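Local coordinates for halogenase PltM (Pseudomonas fluorescens, PDB 6BZN), which halogenates phenolic compounds as a flavoprotein that uses FAD and accepts chloride, bromide or iodide, at residues A[97-102]-A[141-146]; A[135-140]-A[260-265]. All coordinates share one frame; numbering follows the deposited sequence.

Interactions 1 and 2 have centres about 12 Å apart on the same side of the chain's centre, and their segments alternate along the chain: 97-102, 135-140, 141-146, 260-265. The two middle segments are continuous, since strand 134-138 passes through Phe139 into helix 140-153, which begins at Arg140. Helix 92-98 and the turn after it lead to strand 104-107, the antiparallel partner of 134-138, whereas strand 256-262 belongs to the separate seven-stranded mixed sheet. Direct packing joins the contacts: Ser102 O lies 3.4 Å from Phe139 CD2. The strand-to-helix junction at Arg140, a residue seen to bind FAD, thus packs on a helix-end turn through 141-146 and on the end of a mixed-sheet strand through 135-140.

Interaction 1: residues A[97-102]-A[141-146]; sequences QHVGSS and QDIDYF
Asp142, Ile143 and Phe146, in the first turns of helix 140-153, pack on Val99 and the turn that leaves helix 92-98, a helix-against-turn contact beside the FAD-binding region of this flavin-dependent halogenase. In that turn Gly100 leaves helical geometry, with backbone angles at which a beta carbon would be jammed against the carbonyl O of Val99. No hydrogen bond links the two segments, so the evidence lies in van der Waals contact and ring geometry. At the start of the helix, Gln141 NE2 donates to Asp142 OD1 at 3.2 Å with an N-H...O angle of 167°, meeting the oxygen from well above the carboxylate plane. The other oxygen, Asp142 OD2, comes within 4.0 Å of Ser102 C, packing rather than bonding; the Ser102 hydroxyl is paired with Thr270 instead. The backbone of Asp142 also takes part. Its carbonyl O lies 3.8 Å from Val99 CG1 while accepting the helical hydrogen bond from Phe146 N. One residue on, Ile143 reaches the same methyl with the tip of its side chain, CD1 standing 4.5 Å from Val99 CG1, and its side chain also lies close to that of Ile33, an FAD-binding residue. One turn after Asp142, Phe146 has CG anti to the backbone N (chi1 -177°), which carries its ring to Val99. The carbonyl of His98 approaches this ring obliquely, with O 3.6 Å from Phe146 CE2. The two Val99 methyls divide the work: CG1 serves Asp142, Ile143 and Phe146 CB, while CG2 makes a CH-pi contact over the centre of the Phe146 ring, 9° off its normal. That central placement is confirmed by the six ring carbons, all lying between 3.7 Å (CG) and 4.1 Å (CZ) from Val99 CG2.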
ATOM      1  N   GLN A  97       5.322  -6.179 -21.144  1.00 17.54           N
ATOM      2  CA  GLN A  97       6.442  -6.468 -22.047  1.00 19.52           C
ATOM      3  C   GLN A  97       7.533  -7.375 -21.444  1.00 19.10           C
ATOM      4  O   GLN A  97       8.052  -8.257 -22.125  1.00 18.24           O
ATOM      5  CB  GLN A  97       7.040  -5.139 -22.525  1.00 22.10           C
ATOM      6  CG  GLN A  97       8.253  -5.233 -23.423  1.00 25.00           C
ATOM      7  CD  GLN A  97       8.779  -3.867 -23.838  1.00 28.30           C
ATOM      8  OE1 GLN A  97       8.120  -2.832 -23.652  1.00 31.13           O
ATOM      9  NE2 GLN A  97       9.972  -3.857 -24.414  1.00 30.51           N
ATOM     10  N   HIS A  98       7.865  -7.168 -20.175  1.00 19.06           N
ATOM     11  CA  HIS A  98       9.007  -7.849 -19.546  1.00 20.32           C
ATOM     12  C   HIS A  98       8.677  -8.899 -18.516  1.00 18.91           C
ATOM     13  O   HIS A  98       9.450  -9.832 -18.362  1.00 20.31           O
ATOM     14  CB  HIS A  98       9.923  -6.833 -18.890  1.00 22.46           C
ATOM     15  CG  HIS A  98      10.521  -5.874 -19.861  1.00 24.67           C
ATOM     16  ND1 HIS A  98      11.587  -6.209 -20.667  1.00 26.51           N
ATOM     17  CD2 HIS A  98      10.186  -4.603 -20.181  1.00 26.38           C
ATOM     18  CE1 HIS A  98      11.900  -5.174 -21.428  1.00 27.91           C
ATOM     19  NE2 HIS A  98      11.069  -4.185 -21.148  1.00 28.06           N
ATOM     20  N   VAL A  99       7.592  -8.730 -17.775  1.00 17.06           N
ATOM     21  CA  VAL A  99       7.192  -9.714 -16.777  1.00 16.65           C
ATOM     22  C   VAL A  99       6.276 -10.738 -17.446  1.00 15.86           C
ATOM     23  O   VAL A  99       6.484 -11.945 -17.330  1.00 16.23           O
ATOM     24  CB  VAL A  99       6.469  -9.072 -15.577  1.00 16.48           C
ATOM     25  CG1 VAL A  99       6.093 -10.144 -14.557  1.00 16.47           C
ATOM     26  CG2 VAL A  99       7.344  -8.014 -14.924  1.00 16.68           C
ATOM     27  N   GLY A 100       5.249 -10.236 -18.124  1.00 14.10           N
ATOM     28  CA  GLY A 100       4.349 -11.084 -18.882  1.00 13.75           C
ATOM     29  C   GLY A 100       2.991 -10.456 -19.042  1.00 13.22           C
ATOM     30  O   GLY A 100       2.564  -9.629 -18.229  1.00 12.11           O
ATOM     31  N   SER A 101       2.278 -10.884 -20.073  1.00 12.88           N
ATOM     32  CA  SER A 101       1.009 -10.244 -20.411  1.00 12.97           C
ATOM     33  C   SER A 101      -0.108 -10.513 -19.383  1.00 13.13           C
ATOM     34  O   SER A 101      -1.095  -9.776 -19.351  1.00 13.67           O
ATOM     35  CB  SER A 101       0.552 -10.638 -21.815  1.00 13.43           C
ATOM     36  OG  SER A 101       0.408 -12.040 -21.937  1.00 13.48           O
ATOM     37  N   SER A 102       0.035 -11.540 -18.549  1.00 12.50           N
ATOM     38  CA  SER A 102      -0.936 -11.774 -17.485  1.00 12.25           C
ATOM     39  C   SER A 102      -0.583 -11.058 -16.168  1.00 12.09           C
ATOM     40  O   SER A 102      -1.344 -11.145 -15.200  1.00 12.10           O
ATOM     41  CB  SER A 102      -1.088 -13.269 -17.249  1.00 12.76           C
ATOM     42  OG  SER A 102      -1.664 -13.911 -18.383  1.00 12.69           O
ATOM     43  N   GLN A 141       1.233 -12.823  -7.814  1.00 11.14           N
ATOM     44  CA  GLN A 141       1.939 -14.075  -8.107  1.00 11.20           C
ATOM     45  C   GLN A 141       3.023 -13.925  -9.171  1.00 11.31           C
ATOM     46  O   GLN A 141       4.074 -14.537  -9.071  1.00 11.67           O
ATOM     47  CB  GLN A 141       0.983 -15.213  -8.475  1.00 11.35           C
ATOM     48  CG  GLN A 141       0.130 -15.003  -9.711  1.00 11.15           C
ATOM     49  CD  GLN A 141      -0.460 -16.308 -10.214  1.00 11.05           C
ATOM     50  OE1 GLN A 141      -1.446 -16.797  -9.678  1.00 11.10           O
ATOM     51  NE2 GLN A 141       0.154 -16.878 -11.264  1.00 11.69           N
ATOM     52  N   ASP A 142       2.766 -13.131 -10.204  1.00 11.31           N
ATOM     53  CA  ASP A 142       3.720 -12.994 -11.310  1.00 11.47           C
ATOM     54  C   ASP A 142       4.723 -11.891 -11.037  1.00 11.68           C
ATOM     55  O   ASP A 142       5.909 -12.040 -11.326  1.00 12.56           O
ATOM     56  CB  ASP A 142       2.998 -12.740 -12.625  1.00 11.72           C
ATOM     57  CG  ASP A 142       2.237 -13.975 -13.147  1.00 12.19           C
ATOM     58  OD1 ASP A 142       2.410 -15.111 -12.633  1.00 12.29           O
ATOM     59  OD2 ASP A 142       1.436 -13.784 -14.098  1.00 12.64           O
ATOM     60  N   ILE A 143       4.252 -10.795 -10.453  1.00 11.50           N
ATOM     61  CA  ILE A 143       5.112  -9.673 -10.106  1.00 11.50           C
ATOM     62  C   ILE A 143       6.172 -10.102  -9.093  1.00 11.69           C
ATOM     63  O   ILE A 143       7.358  -9.825  -9.291  1.00 11.30           O
ATOM     64  CB  ILE A 143       4.275  -8.483  -9.561  1.00 11.34           C
ATOM     65  CG1 ILE A 143       3.372  -7.910 -10.661  1.00 11.67           C
ATOM     66  CG2 ILE A 143       5.151  -7.398  -8.944  1.00 11.49           C
ATOM     67  CD1 ILE A 143       4.085  -7.232 -11.807  1.00 11.91           C
ATOM     68  N   ASP A 144       5.748 -10.779  -8.029  1.00 11.63           N
ATOM     69  CA  ASP A 144       6.675 -11.177  -6.955  1.00 12.43           C
ATOM     70  C   ASP A 144       7.678 -12.222  -7.414  1.00 12.23           C
ATOM     71  O   ASP A 144       8.827 -12.180  -7.007  1.00 12.40           O
ATOM     72  CB  ASP A 144       5.922 -11.654  -5.703  1.00 13.25           C
ATOM     73  CG  ASP A 144       5.194 -10.499  -4.986  1.00 14.68           C
ATOM     74  OD1 ASP A 144       4.936  -9.442  -5.609  1.00 15.58           O
ATOM     75  OD2 ASP A 144       4.874 -10.643  -3.796  1.00 18.04           O
ATOM     76  N   TYR A 145       7.254 -13.147  -8.272  1.00 12.25           N
ATOM     77  CA  TYR A 145       8.168 -14.176  -8.750  1.00 12.72           C
ATOM     78  C   TYR A 145       9.254 -13.486  -9.599  1.00 12.30           C
ATOM     79  O   TYR A 145      10.442 -13.744  -9.420  1.00 12.10           O
ATOM     80  CB  TYR A 145       7.451 -15.264  -9.554  1.00 13.12           C
ATOM     81  CG  TYR A 145       8.133 -16.638  -9.578  1.00 14.08           C
ATOM     82  CD1 TYR A 145       9.391 -16.860  -8.997  1.00 14.48           C
ATOM     83  CD2 TYR A 145       7.513 -17.721 -10.204  1.00 14.41           C
ATOM     84  CE1 TYR A 145       9.995 -18.114  -9.017  1.00 14.73           C
ATOM     85  CE2 TYR A 145       8.121 -18.975 -10.239  1.00 15.22           C
ATOM     86  CZ  TYR A 145       9.360 -19.164  -9.639  1.00 15.21           C
ATOM     87  OH  TYR A 145       9.975 -20.403  -9.647  1.00 16.38           O
ATOM     88  N   PHE A 146       8.836 -12.565 -10.467  1.00 11.57           N
ATOM     89  CA  PHE A 146       9.776 -11.741 -11.252  1.00 11.51           C
ATOM     90  C   PHE A 146      10.762 -10.979 -10.361  1.00 11.37           C
ATOM     91  O   PHE A 146      11.952 -10.958 -10.638  1.00 11.07           O
ATOM     92  CB  PHE A 146       8.998 -10.779 -12.153  1.00 11.71           C
ATOM     93  CG  PHE A 146       9.857  -9.935 -13.039  1.00 12.23           C
ATOM     94  CD1 PHE A 146      10.286  -8.674 -12.617  1.00 12.59           C
ATOM     95  CD2 PHE A 146      10.220 -10.375 -14.299  1.00 12.71           C
ATOM     96  CE1 PHE A 146      11.067  -7.878 -13.444  1.00 13.06           C
ATOM     97  CE2 PHE A 146      11.014  -9.594 -15.122  1.00 13.11           C
ATOM     98  CZ  PHE A 146      11.429  -8.340 -14.701  1.00 13.44           C
TER

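Interaction 2: residues A[135-140]-A[260-265]; sequences EAHLFR and VIPFNN
At the junction where strand 134-138 passes into helix 140-153, His137 and Phe139 pack against Ile261, Pro262 and Phe263, at the end of strand 256-262 in the mixed sheet. The single hydrogen bond between the segments runs from His137 ND1 to Pro262 O, 2.8 Å long with an N-H...O angle of 160°. The acceptor sits at the imidazole edge, nearly in the ring plane, and because NE2 is hydrogen-bonded to Thr248 OG1 both ring nitrogens of this buried histidine are engaged. Ile261 CG2 lies over the centre of one imidazole face, 3.5 Å from the His137 ring centroid in a CH-pi contact. A leucine in place of His137 would probably leave Pro262 O and Thr248 OG1 without their ring partners and take away the flat face on which the Ile261 methyl rests. Beyond the histidine, Phe263 turns its ring to the strand's backbone: CD1 is 3.5 Å from His137 O, which meets the ring edge, and CE1 is 3.4 Å from Leu138 O, which approaches obliquely. Phe139, with CG anti to the backbone N (chi1 -172°), presents its ring edge to the face of Phe263. Their centroids are 5.1 Å apart and the planes make 61°, an edge-to-face pair in which Phe139 CD1 leads. Phe139 is also the N-cap residue of helix 140-153, whose first residue, Arg140, binds FAD; the contact thus exemplifies a strand-to-helix junction packed on a neighbouring sheet beside a flavin site.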
ATOM      1  N   GLU A 135      -1.105   3.543 -14.248  1.00 19.66           N
ATOM      2  CA  GLU A 135      -0.422   2.708 -13.268  1.00 19.59           C
ATOM      3  C   GLU A 135      -0.970   1.295 -13.304  1.00 16.92           C
ATOM      4  O   GLU A 135      -1.901   1.023 -14.047  1.00 16.91           O
ATOM      5  CB  GLU A 135      -0.588   3.325 -11.903  1.00 21.36           C
ATOM      6  CG  GLU A 135       0.170   4.616 -11.859  1.00 24.40           C
ATOM      7  CD  GLU A 135      -0.077   5.405 -10.622  1.00 28.26           C
ATOM      8  OE1 GLU A 135      -0.858   4.949  -9.758  1.00 31.22           O
ATOM      9  OE2 GLU A 135       0.513   6.502 -10.538  1.00 32.63           O
ATOM     10  N   ALA A 136      -0.365   0.405 -12.516  1.00 15.75           N
ATOM     11  CA  ALA A 136      -0.665  -1.023 -12.596  1.00 14.00           C
ATOM     12  C   ALA A 136      -1.600  -1.512 -11.492  1.00 13.25           C
ATOM     13  O   ALA A 136      -1.562  -1.037 -10.350  1.00 12.06           O
ATOM     14  CB  ALA A 136       0.621  -1.819 -12.557  1.00 13.92           C
ATOM     15  N   HIS A 137      -2.429  -2.492 -11.862  1.00 12.29           N
ATOM     16  CA  HIS A 137      -3.024  -3.428 -10.925  1.00 11.71           C
ATOM     17  C   HIS A 137      -2.133  -4.672 -10.980  1.00 11.24           C
ATOM     18  O   HIS A 137      -2.116  -5.391 -11.977  1.00 10.95           O
ATOM     19  CB  HIS A 137      -4.427  -3.806 -11.340  1.00 11.93           C
ATOM     20  CG  HIS A 137      -5.438  -2.740 -11.083  1.00 12.12           C
ATOM     21  ND1 HIS A 137      -6.683  -2.749 -11.669  1.00 12.37           N
ATOM     22  CD2 HIS A 137      -5.399  -1.645 -10.288  1.00 12.08           C
ATOM     23  CE1 HIS A 137      -7.374  -1.712 -11.232  1.00 12.47           C
ATOM     24  NE2 HIS A 137      -6.616  -1.027 -10.395  1.00 12.00           N
ATOM     25  N   LEU A 138      -1.392  -4.894  -9.901  1.00 10.95           N
ATOM     26  CA  LEU A 138      -0.330  -5.895  -9.852  1.00 10.64           C
ATOM     27  C   LEU A 138      -0.881  -7.275  -9.563  1.00 10.36           C
ATOM     28  O   LEU A 138      -1.509  -7.479  -8.521  1.00 10.45           O
ATOM     29  CB  LEU A 138       0.673  -5.509  -8.770  1.00 10.84           C
ATOM     30  CG  LEU A 138       1.362  -4.154  -8.891  1.00 11.05           C
ATOM     31  CD1 LEU A 138       2.078  -3.834  -7.605  1.00 11.79           C
ATOM     32  CD2 LEU A 138       2.346  -4.141 -10.048  1.00 11.14           C
ATOM     33  N   PHE A 139      -0.662  -8.222 -10.479  1.00 10.53           N
ATOM     34  CA  PHE A 139      -1.029  -9.612 -10.267  1.00 10.26           C
ATOM     35  C   PHE A 139       0.148 -10.206  -9.530  1.00 10.45           C
ATOM     36  O   PHE A 139       1.151 -10.594 -10.133  1.00 10.29           O
ATOM     37  CB  PHE A 139      -1.314 -10.306 -11.608  1.00 10.46           C
ATOM     38  CG  PHE A 139      -1.893 -11.694 -11.493  1.00 10.52           C
ATOM     39  CD1 PHE A 139      -3.015 -11.945 -10.707  1.00 10.87           C
ATOM     40  CD2 PHE A 139      -1.351 -12.755 -12.233  1.00 10.49           C
ATOM     41  CE1 PHE A 139      -3.569 -13.218 -10.634  1.00 10.73           C
ATOM     42  CE2 PHE A 139      -1.908 -14.034 -12.155  1.00 10.66           C
ATOM     43  CZ  PHE A 139      -3.017 -14.258 -11.360  1.00 10.53           C
ATOM     44  N   ARG A 140       0.038 -10.243  -8.205  1.00 10.72           N
ATOM     45  CA  ARG A 140       1.224 -10.410  -7.355  1.00 11.40           C
ATOM     46  C   ARG A 140       1.954 -11.743  -7.522  1.00 11.49           C
ATOM     47  O   ARG A 140       3.186 -11.787  -7.433  1.00 11.68           O
ATOM     48  CB  ARG A 140       0.861 -10.161  -5.895  1.00 12.09           C
ATOM     49  CG  ARG A 140       0.487  -8.711  -5.591  1.00 12.39           C
ATOM     50  CD  ARG A 140       1.672  -7.752  -5.653  1.00 13.06           C
ATOM     51  NE  ARG A 140       2.671  -8.174  -4.668  1.00 13.84           N
ATOM     52  CZ  ARG A 140       2.644  -7.873  -3.372  1.00 14.64           C
ATOM     53  NH1 ARG A 140       1.747  -7.039  -2.870  1.00 14.87           N
ATOM     54  NH2 ARG A 140       3.575  -8.384  -2.577  1.00 15.30           N
ATOM     55  N   VAL A 260     -13.045  -3.341  -6.547  1.00 11.58           N
ATOM     56  CA  VAL A 260     -13.070  -4.023  -7.825  1.00 12.01           C
ATOM     57  C   VAL A 260     -11.791  -3.590  -8.550  1.00 12.26           C
ATOM     58  O   VAL A 260     -11.636  -2.420  -8.942  1.00 12.59           O
ATOM     59  CB  VAL A 260     -14.336  -3.671  -8.635  1.00 12.04           C
ATOM     60  CG1 VAL A 260     -14.381  -4.454  -9.938  1.00 12.27           C
ATOM     61  CG2 VAL A 260     -15.589  -3.951  -7.812  1.00 12.11           C
ATOM     62  N   ILE A 261     -10.866  -4.538  -8.698  1.00 12.20           N
ATOM     63  CA  ILE A 261      -9.529  -4.294  -9.206  1.00 12.42           C
ATOM     64  C   ILE A 261      -9.298  -5.286 -10.342  1.00 12.25           C
ATOM     65  O   ILE A 261      -8.809  -6.397 -10.107  1.00 12.47           O
ATOM     66  CB  ILE A 261      -8.488  -4.432  -8.075  1.00 12.79           C
ATOM     67  CG1 ILE A 261      -8.659  -3.278  -7.095  1.00 13.03           C
ATOM     68  CG2 ILE A 261      -7.062  -4.426  -8.591  1.00 12.95           C
ATOM     69  CD1 ILE A 261      -7.754  -3.344  -5.898  1.00 13.50           C
ATOM     70  N   PRO A 262      -9.666  -4.902 -11.578  1.00 12.03           N
ATOM     71  CA  PRO A 262      -9.512  -5.847 -12.694  1.00 12.07           C
ATOM     72  C   PRO A 262      -8.081  -6.063 -13.126  1.00 12.08           C
ATOM     73  O   PRO A 262      -7.285  -5.108 -13.139  1.00 11.27           O
ATOM     74  CB  PRO A 262     -10.286  -5.173 -13.837  1.00 12.19           C
ATOM     75  CG  PRO A 262     -11.211  -4.239 -13.157  1.00 12.32           C
ATOM     76  CD  PRO A 262     -10.437  -3.721 -11.996  1.00 12.25           C
ATOM     77  N   PHE A 263      -7.750  -7.308 -13.475  1.00 11.99           N
ATOM     78  CA  PHE A 263      -6.527  -7.587 -14.240  1.00 12.13           C
ATOM     79  C   PHE A 263      -6.827  -7.754 -15.731  1.00 12.58           C
ATOM     80  O   PHE A 263      -5.899  -7.909 -16.508  1.00 12.30           O
ATOM     81  CB  PHE A 263      -5.793  -8.825 -13.716  1.00 11.93           C
ATOM     82  CG  PHE A 263      -5.508  -8.779 -12.235  1.00 11.96           C
ATOM     83  CD1 PHE A 263      -4.577  -7.888 -11.724  1.00 11.92           C
ATOM     84  CD2 PHE A 263      -6.179  -9.623 -11.356  1.00 11.92           C
ATOM     85  CE1 PHE A 263      -4.311  -7.849 -10.369  1.00 11.67           C
ATOM     86  CE2 PHE A 263      -5.928  -9.584  -9.999  1.00 11.95           C
ATOM     87  CZ  PHE A 263      -4.984  -8.702  -9.506  1.00 11.90           C
ATOM     88  N   ASN A 264      -8.104  -7.698 -16.112  1.00 12.65           N
ATOM     89  CA  ASN A 264      -8.562  -7.988 -17.485  1.00 14.33           C
ATOM     90  C   ASN A 264      -9.016  -6.739 -18.264  1.00 15.13           C
ATOM     91  O   ASN A 264      -9.833  -6.835 -19.173  1.00 16.36           O
ATOM     92  CB  ASN A 264      -9.670  -9.061 -17.456  1.00 14.53           C
ATOM     93  CG  ASN A 264     -10.964  -8.573 -16.840  1.00 15.01           C
ATOM     94  OD1 ASN A 264     -10.957  -7.725 -15.946  1.00 14.89           O
ATOM     95  ND2 ASN A 264     -12.082  -9.118 -17.297  1.00 15.11           N
ATOM     96  N   ASN A 265      -8.462  -5.586 -17.905  1.00 15.86           N
ATOM     97  CA  ASN A 265      -8.874  -4.292 -18.440  1.00 16.94           C
ATOM     98  C   ASN A 265      -7.804  -3.619 -19.298  1.00 19.40           C
ATOM     99  O   ASN A 265      -7.946  -2.440 -19.646  1.00 21.09           O
ATOM    100  CB  ASN A 265      -9.275  -3.363 -17.285  1.00 16.38           C
ATOM    101  CG  ASN A 265      -8.121  -3.044 -16.337  1.00 15.43           C
ATOM    102  OD1 ASN A 265      -7.002  -3.536 -16.497  1.00 14.83           O
ATOM    103  ND2 ASN A 265      -8.402  -2.240 -15.321  1.00 15.02           N
TER